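Local coordinates for protein cysteine synthase (Fusobacterium nucleatum subsp. nucleatum strain ATCC 25586, PDB 5XEM) that probably makes L-cysteine from O-acetyl-L-serine and hydrogen sulfide with pyridoxal 5'-phosphate, and can also release hydrogen sulfide from L-cysteine, at residues A[61-65]-A[139-143]; A[189-193]-A[239-243]. One frame throughout, in Å; residues are numbered along the deposited sequence.

Overall arrangement
Both contacts lie in one chain of a pyridoxal-phosphate enzyme built around two sheets. The chain begins in the larger mixed sheet with strands 19-21 and 31-36, then runs through helix 46-60 into the loop 61-65. Interaction 1 joins that loop to edge strand 141-142 of the parallel four-stranded sheet and closes a loop of 73 residues. That loop contains the sheet's other three strands. The chain then returns to the mixed sheet. Here interaction 2 ties helix 183-195 to the segment 239-243, which leads into edge strand 245-247, across 45 intervening residues. The two contacts follow in series, neither nested nor crossed. The centres of interactions 1 and 2 are about 34 Å apart.

Interaction 1 of 2, residues A[61-65]-A[139-143]; sequences GLIDK and KKYFV
Phe142, Leu62, Ile63, Asp64 and Lys140 join the loop after helix 46-60 to edge strand 141-142 of the parallel four-stranded sheet. The helix ends in a Schellman motif at Gly61, which has positive phi; the loop then leads to strand 68-72.

The apolar part centres on the Phe142 ring. Phe142 has CG anti to its own N (chi1 174°), which carries the ring over to the loop. Leu62 CD1 lies 3.9 Å from Phe142 CE1, and the two side chains cross at about a right angle. On the other ring branch, Ile63 CD1 is 3.9 Å from Phe142 CD2. Ile63 CG1 reaches back to Phe142 CB at 4.0 Å. Ala57 of helix 46-60 touches Leu62, Ile63 and Phe142, so the group packs against the helix. Phe142 also shares backbone hydrogen bonds with Val68 and Ile70 of the neighbouring strand.

A single water links the two backbones. It donates to Leu62 O at 2.7 Å and to Tyr141 O at 2.8 Å, bridging two carbonyls that cannot bond to each other.

The polar part is a salt bridge at the surface. The Lys140 chain is extended beyond CG and carries its ammonium group across to the Asp64 carboxylate. Asp66 forms a second salt bridge with the same ammonium group, so two acids share one lysine. Lys140 NZ donates to Asp64 OD2 at 2.8 Å, on the anti side of the carboxylate and 19° out of its plane.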
loop_
_atom_site.group_PDB
_atom_site.type_symbol
_atom_site.label_atom_id
_atom_site.label_comp_id
_atom_site.label_asym_id
_atom_site.label_seq_id
_atom_site.Cartn_x
_atom_site.Cartn_y
_atom_site.Cartn_z
ATOM N N GLY A 61 -22.713 7.074 -21.491
ATOM C CA GLY A 61 -23.516 8.226 -21.159
ATOM C C GLY A 61 -24.364 8.051 -19.922
ATOM O O GLY A 61 -25.278 8.823 -19.697
ATOM N N LEU A 62 -24.017 7.072 -19.084
ATOM C CA LEU A 62 -24.714 6.810 -17.832
ATOM C C LEU A 62 -24.204 7.601 -16.635
ATOM O O LEU A 62 -24.829 7.575 -15.583
ATOM C CB LEU A 62 -24.656 5.320 -17.521
ATOM C CG LEU A 62 -25.490 4.429 -18.437
ATOM C CD1 LEU A 62 -25.187 2.955 -18.188
ATOM C CD2 LEU A 62 -26.974 4.717 -18.235
ATOM N N ILE A 63 -23.084 8.309 -16.796
ATOM C CA ILE A 63 -22.526 9.144 -15.739
ATOM C C ILE A 63 -22.230 10.528 -16.298
ATOM O O ILE A 63 -21.393 10.667 -17.178
ATOM C CB ILE A 63 -21.214 8.527 -15.170
ATOM C CG1 ILE A 63 -21.458 7.113 -14.614
ATOM C CG2 ILE A 63 -20.605 9.422 -14.094
ATOM C CD1 ILE A 63 -20.179 6.425 -14.132
ATOM N N ASP A 64 -22.974 11.515 -15.808
ATOM C CA ASP A 64 -22.735 12.952 -16.029
ATOM C C ASP A 64 -21.999 13.464 -14.793
ATOM O O ASP A 64 -21.856 12.740 -13.796
ATOM C CB ASP A 64 -24.077 13.715 -16.131
ATOM C CG ASP A 64 -24.988 13.203 -17.251
ATOM O OD1 ASP A 64 -24.477 12.678 -18.242
ATOM O OD2 ASP A 64 -26.224 13.351 -17.136
ATOM N N LYS A 65 -21.598 14.735 -14.830
ATOM C CA LYS A 65 -20.887 15.373 -13.725
ATOM C C LYS A 65 -21.658 15.284 -12.423
ATOM O O LYS A 65 -21.053 15.160 -11.354
ATOM C CB LYS A 65 -20.621 16.870 -14.028
ATOM C CG LYS A 65 -19.867 17.151 -15.321
ATOM C CD LYS A 65 -19.939 18.640 -15.690
ATOM C CE LYS A 65 -20.299 18.860 -17.154
ATOM N NZ LYS A 65 -21.772 18.833 -17.361
ATOM N N LYS A 139 -31.907 12.291 -8.096
ATOM C CA LYS A 139 -32.340 12.622 -9.438
ATOM C C LYS A 139 -31.528 11.881 -10.524
ATOM O O LYS A 139 -32.082 11.479 -11.561
ATOM C CB LYS A 139 -32.243 14.142 -9.624
ATOM C CG LYS A 139 -32.603 14.625 -11.012
ATOM C CD LYS A 139 -32.585 16.152 -11.099
ATOM C CE LYS A 139 -32.090 16.620 -12.464
ATOM N NZ LYS A 139 -32.682 15.803 -13.558
ATOM N N LYS A 140 -30.219 11.721 -10.305
ATOM C CA LYS A 140 -29.336 11.074 -11.288
ATOM C C LYS A 140 -28.421 10.119 -10.511
ATOM O O LYS A 140 -27.785 10.546 -9.544
ATOM C CB LYS A 140 -28.458 12.109 -12.008
ATOM C CG LYS A 140 -29.182 13.097 -12.932
ATOM C CD LYS A 140 -28.149 13.682 -13.884
ATOM C CE LYS A 140 -28.664 14.757 -14.806
ATOM N NZ LYS A 140 -27.450 15.270 -15.515
ATOM N N TYR A 141 -28.361 8.849 -10.909
ATOM C CA TYR A 141 -27.465 7.902 -10.256
ATOM C C TYR A 141 -27.040 6.818 -11.216
ATOM O O TYR A 141 -27.656 6.626 -12.273
ATOM C CB TYR A 141 -28.095 7.307 -8.994
ATOM C CG TYR A 141 -29.382 6.569 -9.228
ATOM C CD1 TYR A 141 -29.370 5.287 -9.726
ATOM C CD2 TYR A 141 -30.628 7.161 -8.947
ATOM C CE1 TYR A 141 -30.547 4.606 -9.956
ATOM C CE2 TYR A 141 -31.811 6.479 -9.153
ATOM C CZ TYR A 141 -31.762 5.208 -9.675
ATOM O OH TYR A 141 -32.922 4.514 -9.905
ATOM N N PHE A 142 -25.953 6.135 -10.842
ATOM C CA PHE A 142 -25.505 4.964 -11.520
ATOM C C PHE A 142 -25.098 3.957 -10.436
ATOM O O PHE A 142 -24.326 4.308 -9.547
ATOM C CB PHE A 142 -24.295 5.287 -12.405
ATOM C CG PHE A 142 -23.675 4.086 -13.035
ATOM C CD1 PHE A 142 -24.355 3.387 -14.010
ATOM C CD2 PHE A 142 -22.418 3.629 -12.645
ATOM C CE1 PHE A 142 -23.820 2.249 -14.584
ATOM C CE2 PHE A 142 -21.859 2.507 -13.252
ATOM C CZ PHE A 142 -22.582 1.806 -14.211
ATOM N N VAL A 143 -25.585 2.732 -10.531
ATOM C CA VAL A 143 -25.130 1.653 -9.625
ATOM C C VAL A 143 -24.210 0.764 -10.419
ATOM O O VAL A 143 -24.680 0.125 -11.336
ATOM C CB VAL A 143 -26.336 0.828 -9.112
ATOM C CG1 VAL A 143 -25.860 -0.309 -8.167
ATOM C CG2 VAL A 143 -27.325 1.749 -8.418
HETATM O O HOH W 1 -27.198 6.439 -15.009
#

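Interaction 2 of 2, residues A[189-193]-A[239-243]; sequences AKKLK and SLADD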
loop_
_atom_site.group_PDB
_atom_site.type_symbol
_atom_site.label_atom_id
_atom_site.label_comp_id
_atom_site.label_asym_id
_atom_site.label_seq_id
_atom_site.Cartn_x
_atom_site.Cartn_y
_atom_site.Cartn_z
ATOM N N ALA A 189 -9.861 -16.673 -15.217
ATOM C CA ALA A 189 -9.842 -18.082 -15.620
ATOM C C ALA A 189 -10.297 -18.254 -17.050
ATOM O O ALA A 189 -9.761 -19.125 -17.746
ATOM C CB ALA A 189 -10.729 -18.927 -14.700
ATOM N N LYS A 190 -11.276 -17.446 -17.487
ATOM C CA LYS A 190 -11.788 -17.514 -18.861
ATOM C C LYS A 190 -10.685 -17.209 -19.859
ATOM O O LYS A 190 -10.471 -17.966 -20.820
ATOM C CB LYS A 190 -12.963 -16.581 -19.072
ATOM C CG LYS A 190 -13.616 -16.653 -20.465
ATOM C CD LYS A 190 -14.887 -15.818 -20.507
ATOM C CE LYS A 190 -15.527 -15.809 -21.890
ATOM N NZ LYS A 190 -16.569 -14.757 -22.052
ATOM N N LYS A 191 -9.928 -16.141 -19.603
ATOM C CA LYS A 191 -8.847 -15.775 -20.502
ATOM C C LYS A 191 -7.750 -16.813 -20.507
ATOM O O LYS A 191 -7.261 -17.215 -21.578
ATOM C CB LYS A 191 -8.278 -14.385 -20.184
ATOM C CG LYS A 191 -7.004 -14.020 -20.952
ATOM C CD LYS A 191 -7.144 -14.019 -22.469
ATOM C CE LYS A 191 -8.054 -12.921 -22.987
ATOM N NZ LYS A 191 -7.580 -11.536 -22.737
ATOM N N LEU A 192 -7.359 -17.260 -19.327
ATOM C CA LEU A 192 -6.278 -18.215 -19.213
ATOM C C LEU A 192 -6.605 -19.536 -19.948
ATOM O O LEU A 192 -5.740 -20.095 -20.627
ATOM C CB LEU A 192 -5.964 -18.501 -17.745
ATOM C CG LEU A 192 -5.339 -17.360 -16.917
ATOM C CD1 LEU A 192 -5.101 -17.822 -15.472
ATOM C CD2 LEU A 192 -4.077 -16.822 -17.568
ATOM N N LYS A 193 -7.842 -20.009 -19.806
ATOM C CA LYS A 193 -8.276 -21.247 -20.440
ATOM C C LYS A 193 -8.437 -21.091 -21.956
ATOM O O LYS A 193 -8.291 -22.076 -22.698
ATOM C CB LYS A 193 -9.569 -21.761 -19.802
ATOM C CG LYS A 193 -9.290 -22.581 -18.566
ATOM C CD LYS A 193 -10.524 -23.194 -17.914
ATOM C CE LYS A 193 -10.074 -24.271 -16.941
ATOM N NZ LYS A 193 -11.106 -24.853 -16.033
ATOM N N SER A 239 -18.722 -23.001 -14.656
ATOM C CA SER A 239 -18.263 -23.935 -15.691
ATOM C C SER A 239 -16.743 -23.904 -15.841
ATOM O O SER A 239 -16.147 -24.833 -16.398
ATOM C CB SER A 239 -18.943 -23.643 -17.024
ATOM O OG SER A 239 -18.472 -22.436 -17.596
ATOM N N LEU A 240 -16.120 -22.847 -15.314
ATOM C CA LEU A 240 -14.667 -22.686 -15.320
ATOM C C LEU A 240 -13.972 -23.402 -14.160
ATOM O O LEU A 240 -12.763 -23.598 -14.201
ATOM C CB LEU A 240 -14.319 -21.185 -15.295
ATOM C CG LEU A 240 -14.784 -20.367 -16.502
ATOM C CD1 LEU A 240 -14.656 -18.866 -16.249
ATOM C CD2 LEU A 240 -13.978 -20.759 -17.742
ATOM N N ALA A 241 -14.724 -23.811 -13.136
ATOM C CA ALA A 241 -14.134 -24.366 -11.908
ATOM C C ALA A 241 -13.793 -25.838 -12.049
ATOM O O ALA A 241 -14.689 -26.657 -12.150
ATOM C CB ALA A 241 -15.101 -24.198 -10.732
ATOM N N ASP A 242 -12.515 -26.174 -12.004
ATOM C CA ASP A 242 -12.106 -27.572 -12.062
ATOM C C ASP A 242 -12.403 -28.346 -10.784
ATOM O O ASP A 242 -12.521 -29.569 -10.820
ATOM C CB ASP A 242 -10.649 -27.687 -12.462
ATOM C CG ASP A 242 -10.437 -27.351 -13.918
ATOM O OD1 ASP A 242 -10.811 -28.176 -14.773
ATOM O OD2 ASP A 242 -9.918 -26.248 -14.218
ATOM N N ASP A 243 -12.521 -27.625 -9.667
ATOM C CA ASP A 243 -13.007 -28.132 -8.387
ATOM C C ASP A 243 -13.284 -26.863 -7.562
ATOM O O ASP A 243 -12.889 -25.784 -7.983
ATOM C CB ASP A 243 -11.928 -28.976 -7.701
ATOM C CG ASP A 243 -12.476 -29.900 -6.621
ATOM O OD1 ASP A 243 -13.707 -29.920 -6.399
ATOM O OD2 ASP A 243 -11.664 -30.590 -5.984
HETATM O O HOH W 2 -13.651 -25.051 -17.657
#
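Helix 183-195, which follows strand 174-178 of the mixed sheet and whose early part includes Ser184 of the pyridoxal phosphate site, packs here on the turn leading to edge strand 245-247. Lys193 makes the polar link to Leu240 and Asp242. Its chain runs extended beyond CG, and Lys193 NZ donates to Asp242 OD2 at 2.6 Å in a short salt bridge. The ammonium group meets that oxygen from above the carboxylate plane, 41° out of it. The two side chains arrive from opposite directions. Lys193 NZ also donates to Leu240 O at 2.8 Å, again from above the carbonyl plane, with a C=O...N angle of 133°. A water accepts from Lys193 NZ at 3.0 Å and donates to Ser239 O. Thr201 OG1 is a fourth oxygen partner, so three N-H bonds are shared among four oxygens. With the Asp242 carboxylate so close, this would probably favour the charged form of the lysine.

The apolar half of the contact is carried by Leu240, whose two methyl groups lie against the helix. Leu240 CD1 sits 4.2 Å from Ala189 CB and 4.0 Å from Lys190 CB. Leu240 CD2 comes to 4.1 Å from Lys190 CA.

Asp242 is a calcium ligand in a crystal structure of this protein, but no calcium is bound to it here. Its OD2 also accepts from Thr201 N, which joins the turn to strand 200-206. Ala189 touches Thr201 as well, while the Lys190 side chain meets Tyr157 of helix 151-167. The helix thus contacts helix 151-167, strand 200-206 and the segment before strand 245-247.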